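Local coordinates for protein lactate dehydrogenase, adjacent gene encodes predicted malate dehydrogenase (Cryptosporidium parvum, PDB 4ND2) that probably catalyses the NAD-dependent interconversion of (S)-lactate and pyruvate, as an L-lactate dehydrogenase built on a Rossmann-type cofactor-binding fold, at residues Asn172-His177 with Leu287-Thr292; Asn263-Lys268 with Gly273-Ile278; Val241-Ala246 with Val255-Phe260. All coordinates share one frame; numbering follows the deposited sequence.

Contact 1 (Asn172-His177 with Leu287-Thr292); sequences NVIGGH and LELDLT. With PYR (pyruvic acid), chain D; A3D (3-acetylpyridine adenine dinucleotide), chain C.
Two flat groups belong to this contact, both at the end of strand 169-174 in the alpha/beta C-terminal domain: the carboxamide of N172, whose ND2 lies 3.9 Å from L289 CD2, and the imidazole of H177, which turns to the ligands instead. Pyruvate sits at the edge of that ring, with its C atom in the ring plane, and NE2 donates to PYR O3 over 2.9 Å at an N-H...O angle of 153°. The acetyl oxygen O7N of the cofactor analog comes within 3.0 Å of H177 NE2, but obliquely. ND1 is held by D150, an Asp-His pair as in other lactate and malate dehydrogenases, and H177 is probably the proton acceptor.

The strand runs out through G175 and G176 into the active site, while its last residues rest on the extended loop leading to helix 293-314. The hydrophobic load falls on I174, L289 and L291. The branches of I174 go separate ways: with chi1 at 58°, CG1 lies between the backbone N and carbonyl carbon, while CG2 is anti to the carbonyl carbon. CG2 therefore meets L289 CD1 tip to tip at 3.9 Å, and the CG1 arm carries its methyl to L291. The side chain of N172 lies across L289, with N172 CB 4.0 Å from L289 CD1; ND2 is satisfied by G191 O of the second subunit, so an intersubunit bond fixes that amide beside a leucine. At the far end of I174, CD1 settles against the fork of L291, 3.9 Å from both CD1 and CD2.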
loop_
_atom_site.group_PDB
_atom_site.type_symbol
_atom_site.label_atom_id
_atom_site.label_comp_id
_atom_site.label_asym_id
_atom_site.label_seq_id
_atom_site.Cartn_x
_atom_site.Cartn_y
_atom_site.Cartn_z
ATOM N N ASN A 172 6.910 12.151 -22.251
ATOM C CA ASN A 172 6.647 10.981 -23.074
ATOM C C ASN A 172 7.799 10.681 -24.019
ATOM O O ASN A 172 8.427 11.597 -24.560
ATOM C CB ASN A 172 5.368 11.185 -23.886
ATOM C CG ASN A 172 4.117 11.011 -23.049
ATOM O OD1 ASN A 172 3.857 9.924 -22.528
ATOM N ND2 ASN A 172 3.337 12.076 -22.912
ATOM N N VAL A 173 8.075 9.391 -24.188
ATOM C CA VAL A 173 8.942 8.904 -25.249
ATOM C C VAL A 173 8.053 8.116 -26.202
ATOM O O VAL A 173 7.234 7.304 -25.764
ATOM C CB VAL A 173 10.067 7.995 -24.712
ATOM C CG1 VAL A 173 10.889 7.420 -25.860
ATOM C CG2 VAL A 173 10.958 8.760 -23.745
ATOM N N ILE A 174 8.205 8.375 -27.498
ATOM C CA ILE A 174 7.410 7.708 -28.525
ATOM C C ILE A 174 8.304 7.150 -29.629
ATOM O O ILE A 174 9.504 7.425 -29.668
ATOM C CB ILE A 174 6.354 8.661 -29.129
ATOM C CG1 ILE A 174 7.015 9.906 -29.737
ATOM C CG2 ILE A 174 5.345 9.064 -28.063
ATOM C CD1 ILE A 174 6.053 10.797 -30.492
ATOM N N GLY A 175 7.706 6.363 -30.518
ATOM C CA GLY A 175 8.433 5.726 -31.610
ATOM C C GLY A 175 8.907 4.340 -31.222
ATOM O O GLY A 175 8.455 3.776 -30.225
ATOM N N GLY A 176 9.815 3.787 -32.019
ATOM C CA GLY A 176 10.360 2.460 -31.762
ATOM C C GLY A 176 11.299 2.446 -30.570
ATOM O O GLY A 176 12.010 3.420 -30.315
ATOM N N HIS A 177 11.299 1.332 -29.843
ATOM C CA HIS A 177 12.191 1.136 -28.702
ATOM C C HIS A 177 13.590 0.801 -29.214
ATOM O O HIS A 177 13.984 -0.367 -29.287
ATOM C CB HIS A 177 11.654 0.024 -27.795
ATOM C CG HIS A 177 12.446 -0.171 -26.539
ATOM N ND1 HIS A 177 12.578 0.810 -25.582
ATOM C CD2 HIS A 177 13.128 -1.244 -26.073
ATOM C CE1 HIS A 177 13.317 0.356 -24.585
ATOM N NE2 HIS A 177 13.663 -0.889 -24.858
ATOM N N LEU A 287 -3.659 8.565 -27.916
ATOM C CA LEU A 287 -3.662 10.026 -27.842
ATOM C C LEU A 287 -2.659 10.631 -28.823
ATOM O O LEU A 287 -1.587 10.066 -29.052
ATOM C CB LEU A 287 -3.329 10.497 -26.425
ATOM C CG LEU A 287 -4.204 9.956 -25.294
ATOM C CD1 LEU A 287 -3.780 10.575 -23.971
ATOM C CD2 LEU A 287 -5.678 10.221 -25.562
ATOM N N GLU A 288 -3.013 11.788 -29.382
ATOM C CA GLU A 288 -2.164 12.491 -30.345
ATOM C C GLU A 288 -1.438 13.663 -29.687
ATOM O O GLU A 288 -2.042 14.704 -29.418
ATOM C CB GLU A 288 -3.005 13.009 -31.518
ATOM C CG GLU A 288 -3.739 11.922 -32.285
ATOM C CD GLU A 288 -4.596 12.455 -33.425
ATOM O OE1 GLU A 288 -4.857 13.677 -33.480
ATOM O OE2 GLU A 288 -5.019 11.636 -34.271
ATOM N N LEU A 289 -0.143 13.489 -29.434
ATOM C CA LEU A 289 0.697 14.558 -28.890
ATOM C C LEU A 289 0.887 15.680 -29.908
ATOM O O LEU A 289 0.817 15.452 -31.114
ATOM C CB LEU A 289 2.071 14.016 -28.485
ATOM C CG LEU A 289 2.125 13.047 -27.302
ATOM C CD1 LEU A 289 3.505 12.415 -27.201
ATOM C CD2 LEU A 289 1.765 13.757 -26.007
ATOM N N ASP A 290 1.132 16.887 -29.407
ATOM C CA ASP A 290 1.412 18.039 -30.258
ATOM C C ASP A 290 2.907 18.076 -30.553
ATOM O O ASP A 290 3.690 18.621 -29.777
ATOM C CB ASP A 290 0.962 19.331 -29.567
ATOM C CG ASP A 290 1.018 20.546 -30.485
ATOM O OD1 ASP A 290 0.852 20.390 -31.715
ATOM O OD2 ASP A 290 1.221 21.665 -29.965
ATOM N N LEU A 291 3.298 17.478 -31.674
ATOM C CA LEU A 291 4.705 17.376 -32.045
ATOM C C LEU A 291 5.141 18.554 -32.905
ATOM O O LEU A 291 4.401 19.003 -33.779
ATOM C CB LEU A 291 4.961 16.076 -32.810
ATOM C CG LEU A 291 4.653 14.773 -32.070
ATOM C CD1 LEU A 291 4.894 13.580 -32.983
ATOM C CD2 LEU A 291 5.483 14.662 -30.799
ATOM N N THR A 292 6.355 19.038 -32.658
ATOM C CA THR A 292 6.968 20.059 -33.499
ATOM C C THR A 292 7.365 19.434 -34.838
ATOM O O THR A 292 7.439 18.205 -34.947
ATOM C CB THR A 292 8.232 20.648 -32.845
ATOM O OG1 THR A 292 9.201 19.609 -32.657
ATOM C CG2 THR A 292 7.904 21.289 -31.501
HETATM C C PYR D . 16.258 -1.526 -22.151
HETATM O O PYR D . 16.769 -1.527 -21.007
HETATM O OXT PYR D . 15.736 -0.491 -22.623
HETATM C CA PYR D . 16.282 -2.745 -22.963
HETATM O O3 PYR D . 15.590 -2.818 -23.966
HETATM C CB PYR D . 17.163 -3.888 -22.552
HETATM P PA A3D C . 16.968 -13.934 -19.214
HETATM O O1A A3D C . 17.319 -13.673 -17.775
HETATM O O2A A3D C . 17.985 -14.584 -20.115
HETATM O O5B A3D C . 15.631 -14.814 -19.257
HETATM C C5B A3D C . 15.128 -15.387 -20.458
HETATM C C4B A3D C . 14.349 -16.636 -20.076
HETATM O O4B A3D C . 13.609 -17.114 -21.200
HETATM C C3B A3D C . 15.259 -17.776 -19.619
HETATM O O3B A3D C . 14.934 -18.191 -18.288
HETATM C C2B A3D C . 15.013 -18.887 -20.624
HETATM O O2B A3D C . 15.047 -20.200 -20.060
HETATM C C1B A3D C . 13.636 -18.538 -21.155
HETATM N N9A A3D C . 13.343 -19.137 -22.474
HETATM C C8A A3D C . 14.188 -19.337 -23.504
HETATM N N7A A3D C . 13.535 -19.919 -24.541
HETATM C C5A A3D C . 12.257 -20.098 -24.170
HETATM C C6A A3D C . 11.033 -20.655 -24.779
HETATM N N6A A3D C . 11.047 -21.157 -26.038
HETATM N N1A A3D C . 9.902 -20.641 -24.035
HETATM C C2A A3D C . 9.861 -20.146 -22.781
HETATM N N3A A3D C . 10.940 -19.627 -22.170
HETATM C C4A A3D C . 12.137 -19.577 -22.804
HETATM O O3 A3D C . 16.507 -12.575 -19.954
HETATM P PN A3D C . 15.822 -11.304 -19.224
HETATM O O1N A3D C . 16.905 -10.479 -18.587
HETATM O O2N A3D C . 14.652 -11.758 -18.394
HETATM O O5D A3D C . 15.238 -10.513 -20.494
HETATM C C5D A3D C . 14.190 -11.104 -21.255
HETATM C C4D A3D C . 13.929 -10.335 -22.545
HETATM O O4D A3D C . 13.431 -9.026 -22.243
HETATM C C3D A3D C . 15.176 -10.137 -23.403
HETATM O O3D A3D C . 14.861 -10.375 -24.775
HETATM C C2D A3D C . 15.533 -8.680 -23.216
HETATM O O2D A3D C . 16.203 -8.100 -24.339
HETATM C C1D A3D C . 14.157 -8.071 -23.017
HETATM N N1N A3D C . 14.174 -6.763 -22.365
HETATM C C2N A3D C . 13.441 -5.779 -22.908
HETATM C C3N A3D C . 13.415 -4.514 -22.338
HETATM C C7N A3D C . 12.594 -3.416 -22.941
HETATM O O7N A3D C . 12.660 -2.311 -22.443
HETATM C C8N A3D C . 11.706 -3.686 -24.118
HETATM C C4N A3D C . 14.157 -4.275 -21.189
HETATM C C5N A3D C . 14.906 -5.308 -20.643
HETATM C C6N A3D C . 14.899 -6.552 -21.257
#

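Contact 2 (Asn263-Lys268 with Gly273-Ile278); sequences NHYGVK and GVPTII
Y265 and V274 run alongside each other, pointing opposite ways, the phenol passing out along the valine while its hydroxyl arrives at the next residue, P275. Y265 occupies the type I' turn H264-V267, closed by V267 N to H264 O at 3.2 Å, at the tip of the beta-hairpin formed by strands 253-261 and 270-279. Its backbone has a positive phi of 55°, as this turn requires, and its side chain folds back over the hairpin's second strand. With CG beside the backbone N and anti to the carbonyl carbon (chi1 -59°), the ring reaches strand 270-279 through one side: CE1 stands 3.7 Å from V274 CG1, and CD1 is 3.8 Å from the same methyl.

Against the proline the ring is set at a slant. The hydroxyl end leads, Y265 OH coming to 3.3 Å from P275 CD and 3.7 Å from P275 CG, while ring carbon CZ stays 4.1 Å from CD. V274 CG1 and P275 CD both lie obliquely to the ring. I286 also packs on Y265 and V274, and L299 of helix 293-314 on Y265.

The phenol oxygen has its own polar partners: it hydrogen-bonds to L287 O and receives the N-H of L289, both in the segment after strand 284-286. The chemistry is divided along the ring's length. Carbon contacts with valine and proline steady its body, and two backbone bonds fix its tip, so one tyrosine ties the hairpin turn to a neighbouring loop and lets its hydroxyl both give and accept.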
loop_
_atom_site.group_PDB
_atom_site.type_symbol
_atom_site.label_atom_id
_atom_site.label_comp_id
_atom_site.label_asym_id
_atom_site.label_seq_id
_atom_site.Cartn_x
_atom_site.Cartn_y
_atom_site.Cartn_z
ATOM N N ASN A 263 -4.702 5.413 -37.176
ATOM C CA ASN A 263 -5.245 6.710 -37.602
ATOM C C ASN A 263 -4.608 7.890 -36.872
ATOM O O ASN A 263 -5.248 8.922 -36.671
ATOM C CB ASN A 263 -6.764 6.731 -37.404
ATOM C CG ASN A 263 -7.482 5.723 -38.284
ATOM O OD1 ASN A 263 -7.266 5.675 -39.496
ATOM N ND2 ASN A 263 -8.350 4.919 -37.678
ATOM N N HIS A 264 -3.346 7.731 -36.482
ATOM C CA HIS A 264 -2.626 8.759 -35.735
ATOM C C HIS A 264 -1.167 8.802 -36.176
ATOM O O HIS A 264 -0.653 7.828 -36.725
ATOM C CB HIS A 264 -2.692 8.486 -34.226
ATOM C CG HIS A 264 -4.040 8.049 -33.742
ATOM N ND1 HIS A 264 -5.007 8.939 -33.325
ATOM C CD2 HIS A 264 -4.580 6.816 -33.600
ATOM C CE1 HIS A 264 -6.084 8.274 -32.948
ATOM N NE2 HIS A 264 -5.851 6.983 -33.106
ATOM N N TYR A 265 -0.517 9.939 -35.939
ATOM C CA TYR A 265 0.913 10.129 -36.221
ATOM C C TYR A 265 1.324 9.832 -37.670
ATOM O O TYR A 265 2.472 9.472 -37.933
ATOM C CB TYR A 265 1.763 9.302 -35.243
ATOM C CG TYR A 265 1.525 9.660 -33.792
ATOM C CD1 TYR A 265 0.695 8.886 -32.988
ATOM C CD2 TYR A 265 2.121 10.785 -33.229
ATOM C CE1 TYR A 265 0.472 9.216 -31.660
ATOM C CE2 TYR A 265 1.904 11.125 -31.904
ATOM C CZ TYR A 265 1.079 10.337 -31.124
ATOM O OH TYR A 265 0.863 10.676 -29.810
ATOM N N GLY A 266 0.386 9.990 -38.603
ATOM C CA GLY A 266 0.659 9.799 -40.027
ATOM C C GLY A 266 0.979 8.379 -40.469
ATOM O O GLY A 266 1.588 8.188 -41.523
ATOM N N VAL A 267 0.572 7.382 -39.682
ATOM C CA VAL A 267 0.798 5.972 -40.030
ATOM C C VAL A 267 -0.531 5.241 -40.195
ATOM O O VAL A 267 -1.532 5.626 -39.591
ATOM C CB VAL A 267 1.674 5.244 -38.984
ATOM C CG1 VAL A 267 3.054 5.878 -38.922
ATOM C CG2 VAL A 267 1.027 5.249 -37.604
ATOM N N LYS A 268 -0.532 4.182 -41.001
ATOM C CA LYS A 268 -1.766 3.476 -41.349
ATOM C C LYS A 268 -1.726 1.989 -40.991
ATOM O O LYS A 268 -2.153 1.143 -41.777
ATOM C CB LYS A 268 -2.071 3.658 -42.839
ATOM C CG LYS A 268 -2.289 5.108 -43.244
ATOM C CD LYS A 268 -2.787 5.218 -44.677
ATOM C CE LYS A 268 -3.023 6.667 -45.075
ATOM N NZ LYS A 268 -3.487 6.783 -46.486
ATOM N N GLY A 273 5.746 2.824 -30.410
ATOM C CA GLY A 273 5.512 3.514 -29.149
ATOM C C GLY A 273 4.619 4.734 -29.301
ATOM O O GLY A 273 4.964 5.675 -30.015
ATOM N N VAL A 274 3.469 4.706 -28.629
ATOM C CA VAL A 274 2.531 5.829 -28.608
ATOM C C VAL A 274 1.837 5.899 -27.250
ATOM O O VAL A 274 1.783 4.892 -26.540
ATOM C CB VAL A 274 1.443 5.694 -29.697
ATOM C CG1 VAL A 274 2.038 5.895 -31.083
ATOM C CG2 VAL A 274 0.734 4.346 -29.605
ATOM N N PRO A 275 1.292 7.079 -26.886
ATOM C CA PRO A 275 0.478 7.155 -25.669
ATOM C C PRO A 275 -0.896 6.514 -25.867
ATOM O O PRO A 275 -1.694 6.998 -26.671
ATOM C CB PRO A 275 0.350 8.667 -25.405
ATOM C CG PRO A 275 1.208 9.353 -26.418
ATOM C CD PRO A 275 1.412 8.390 -27.544
ATOM N N THR A 276 -1.152 5.421 -25.153
ATOM C CA THR A 276 -2.422 4.708 -25.250
ATOM C C THR A 276 -3.256 4.928 -23.997
ATOM O O THR A 276 -2.747 5.388 -22.978
ATOM C CB THR A 276 -2.210 3.186 -25.389
ATOM O OG1 THR A 276 -1.718 2.656 -24.151
ATOM C CG2 THR A 276 -1.228 2.867 -26.507
ATOM N N ILE A 277 -4.538 4.591 -24.092
ATOM C CA ILE A 277 -5.393 4.418 -22.928
ATOM C C ILE A 277 -5.616 2.916 -22.772
ATOM O O ILE A 277 -6.098 2.268 -23.700
ATOM C CB ILE A 277 -6.760 5.114 -23.103
ATOM C CG1 ILE A 277 -6.579 6.608 -23.407
ATOM C CG2 ILE A 277 -7.628 4.915 -21.867
ATOM C CD1 ILE A 277 -5.810 7.372 -22.351
ATOM N N ILE A 278 -5.254 2.367 -21.612
ATOM C CA ILE A 278 -5.441 0.939 -21.341
ATOM C C ILE A 278 -6.520 0.713 -20.280
ATOM O O ILE A 278 -6.507 1.346 -19.219
ATOM C CB ILE A 278 -4.124 0.254 -20.910
ATOM C CG1 ILE A 278 -3.112 0.316 -22.060
ATOM C CG2 ILE A 278 -4.380 -1.195 -20.498
ATOM C CD1 ILE A 278 -1.789 -0.361 -21.783
#

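Contact 3 (Val241-Ala246 with Val255-Phe260); sequences VKMAEA and VPCSAF
Helix 241-246 passes over strand 255-260 with the two short axes 10.2 Å apart at their closest and 108° between their N-to-C directions, a steep crossing in which helix 234-248 packs on strand 253-261 of the antiparallel sheet 253-261, 270-279, 284-286. M243 and V255 are the nearest pair of the backbones, and their side chains meet at a slant, M243 CG touching V255 CG1 at 3.8 Å.

These two residues carry most of the contact. The CB of M243 does not aim straight at the strand; the outer chain makes up the reach. CG is anti to the carbonyl carbon, the next torsion is extended, and a bend at chi3 (67°) turns the methyl CE onto C257, 3.6 Å from CB and 4.2 Å from SG. V255 and C257, two residues apart on the strand, present the same side to the helix, so a single methionine spans both. V255 spreads its methyls between two helix positions: CG1, anti to the backbone N, faces M243, and CG2 looks to A246 CB at 4.4 Å, one helical turn on.

The charged pair K242-E245 takes no part in this layer. Lysine NZ meets E245 OE1 at 3.2 Å on the syn side of the carboxylate, 21° out of its plane, and the same oxygen also pairs with K251. E245 packs on helix 14-26, and K242 on M54 of the third subunit.

M243 also packs on M145, which binds NAD(+). Between helix and strand, methyls and methylenes meet, with the C257 sulfur at the margin. Close fit rather than directional bonding holds the two together, beside the wall of the cofactor site.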
loop_
_atom_site.group_PDB
_atom_site.type_symbol
_atom_site.label_atom_id
_atom_site.label_comp_id
_atom_site.label_asym_id
_atom_site.label_seq_id
_atom_site.Cartn_x
_atom_site.Cartn_y
_atom_site.Cartn_z
ATOM N N VAL A 241 4.272 -4.614 -14.883
ATOM C CA VAL A 241 3.255 -4.741 -13.836
ATOM C C VAL A 241 2.283 -3.559 -13.879
ATOM O O VAL A 241 1.073 -3.743 -13.732
ATOM C CB VAL A 241 3.885 -4.868 -12.427
ATOM C CG1 VAL A 241 2.814 -4.835 -11.342
ATOM C CG2 VAL A 241 4.692 -6.154 -12.314
ATOM N N LYS A 242 2.806 -2.354 -14.097
ATOM C CA LYS A 242 1.953 -1.171 -14.229
ATOM C C LYS A 242 0.971 -1.342 -15.386
ATOM O O LYS A 242 -0.196 -0.977 -15.270
ATOM C CB LYS A 242 2.790 0.100 -14.432
ATOM C CG LYS A 242 3.732 0.455 -13.285
ATOM C CD LYS A 242 3.039 0.612 -11.939
ATOM C CE LYS A 242 2.082 1.797 -11.919
ATOM N NZ LYS A 242 1.431 1.935 -10.589
ATOM N N MET A 243 1.440 -1.922 -16.488
ATOM C CA MET A 243 0.581 -2.194 -17.643
ATOM C C MET A 243 -0.472 -3.258 -17.330
ATOM O O MET A 243 -1.627 -3.125 -17.731
ATOM C CB MET A 243 1.422 -2.615 -18.851
ATOM C CG MET A 243 2.317 -1.504 -19.376
ATOM S SD MET A 243 3.384 -2.007 -20.738
ATOM C CE MET A 243 2.178 -2.327 -22.019
ATOM N N ALA A 244 -0.069 -4.304 -16.611
ATOM C CA ALA A 244 -0.997 -5.350 -16.177
ATOM C C ALA A 244 -2.067 -4.795 -15.234
ATOM O O ALA A 244 -3.241 -5.156 -15.351
ATOM C CB ALA A 244 -0.241 -6.491 -15.506
ATOM N N GLU A 245 -1.651 -3.928 -14.308
ATOM C CA GLU A 245 -2.569 -3.229 -13.399
ATOM C C GLU A 245 -3.645 -2.442 -14.146
ATOM O O GLU A 245 -4.822 -2.486 -13.783
ATOM C CB GLU A 245 -1.812 -2.232 -12.521
ATOM C CG GLU A 245 -0.986 -2.817 -11.391
ATOM C CD GLU A 245 -0.170 -1.751 -10.678
ATOM O OE1 GLU A 245 -0.489 -0.552 -10.833
ATOM O OE2 GLU A 245 0.793 -2.103 -9.966
ATOM N N ALA A 246 -3.222 -1.695 -15.163
ATOM C CA ALA A 246 -4.132 -0.871 -15.956
ATOM C C ALA A 246 -5.238 -1.708 -16.590
ATOM O O ALA A 246 -6.400 -1.299 -16.608
ATOM C CB ALA A 246 -3.364 -0.115 -17.029
ATOM N N VAL A 255 -0.892 5.090 -20.996
ATOM C CA VAL A 255 0.277 4.223 -20.985
ATOM C C VAL A 255 1.032 4.335 -22.308
ATOM O O VAL A 255 0.522 3.913 -23.347
ATOM C CB VAL A 255 -0.142 2.754 -20.761
ATOM C CG1 VAL A 255 1.077 1.839 -20.743
ATOM C CG2 VAL A 255 -0.929 2.620 -19.464
ATOM N N PRO A 256 2.248 4.910 -22.280
ATOM C CA PRO A 256 3.079 4.817 -23.475
ATOM C C PRO A 256 3.529 3.370 -23.664
ATOM O O PRO A 256 4.163 2.804 -22.777
ATOM C CB PRO A 256 4.274 5.735 -23.169
ATOM C CG PRO A 256 3.943 6.449 -21.903
ATOM C CD PRO A 256 2.931 5.619 -21.187
ATOM N N CYS A 257 3.161 2.772 -24.790
ATOM C CA CYS A 257 3.536 1.392 -25.088
ATOM C C CYS A 257 3.506 1.145 -26.594
ATOM O O CYS A 257 2.995 1.974 -27.360
ATOM C CB CYS A 257 2.612 0.410 -24.354
ATOM S SG CYS A 257 0.913 0.329 -24.959
ATOM N N SER A 258 4.071 0.018 -27.016
ATOM C CA SER A 258 4.074 -0.344 -28.426
ATOM C C SER A 258 2.703 -0.912 -28.772
ATOM O O SER A 258 2.358 -2.019 -28.352
ATOM C CB SER A 258 5.186 -1.349 -28.734
ATOM O OG SER A 258 5.310 -1.553 -30.133
ATOM N N ALA A 259 1.916 -0.129 -29.508
ATOM C CA ALA A 259 0.547 -0.498 -29.859
ATOM C C ALA A 259 0.297 -0.298 -31.348
ATOM O O ALA A 259 1.034 0.425 -32.019
ATOM C CB ALA A 259 -0.442 0.324 -29.050
ATOM N N PHE A 260 -0.754 -0.938 -31.853
ATOM C CA PHE A 260 -1.094 -0.868 -33.273
ATOM C C PHE A 260 -1.748 0.476 -33.596
ATOM O O PHE A 260 -2.906 0.716 -33.247
ATOM C CB PHE A 260 -2.009 -2.032 -33.665
ATOM C CG PHE A 260 -2.156 -2.214 -35.150
ATOM C CD1 PHE A 260 -3.368 -1.965 -35.782
ATOM C CD2 PHE A 260 -1.078 -2.634 -35.922
ATOM C CE1 PHE A 260 -3.504 -2.134 -37.153
ATOM C CE2 PHE A 260 -1.207 -2.804 -37.292
ATOM C CZ PHE A 260 -2.421 -2.554 -37.908
#

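In the fold
All three contacts lie in the alpha/beta C-terminal domain, and each is largely buried. Contact 3 is the interior one, its centre about 7 Å from that of the chain; the centres of contacts 1 and 2 lie about 15 Å from it, and contact 1 borders the second subunit. Contacts 2 and 3 share one antiparallel sheet: V274 N bonds to C257 O, and T276 OG1 reaches V255 O at 2.7 Å. Contact 1 joins contact 2 where the backbone of L287 pairs with P275. Polar chemistry grows away from the interior: contact 3 is apolar, whereas a tyrosine hydroxyl in contact 2 and an amide at the subunit border in contact 1 bring hydrogen bonds.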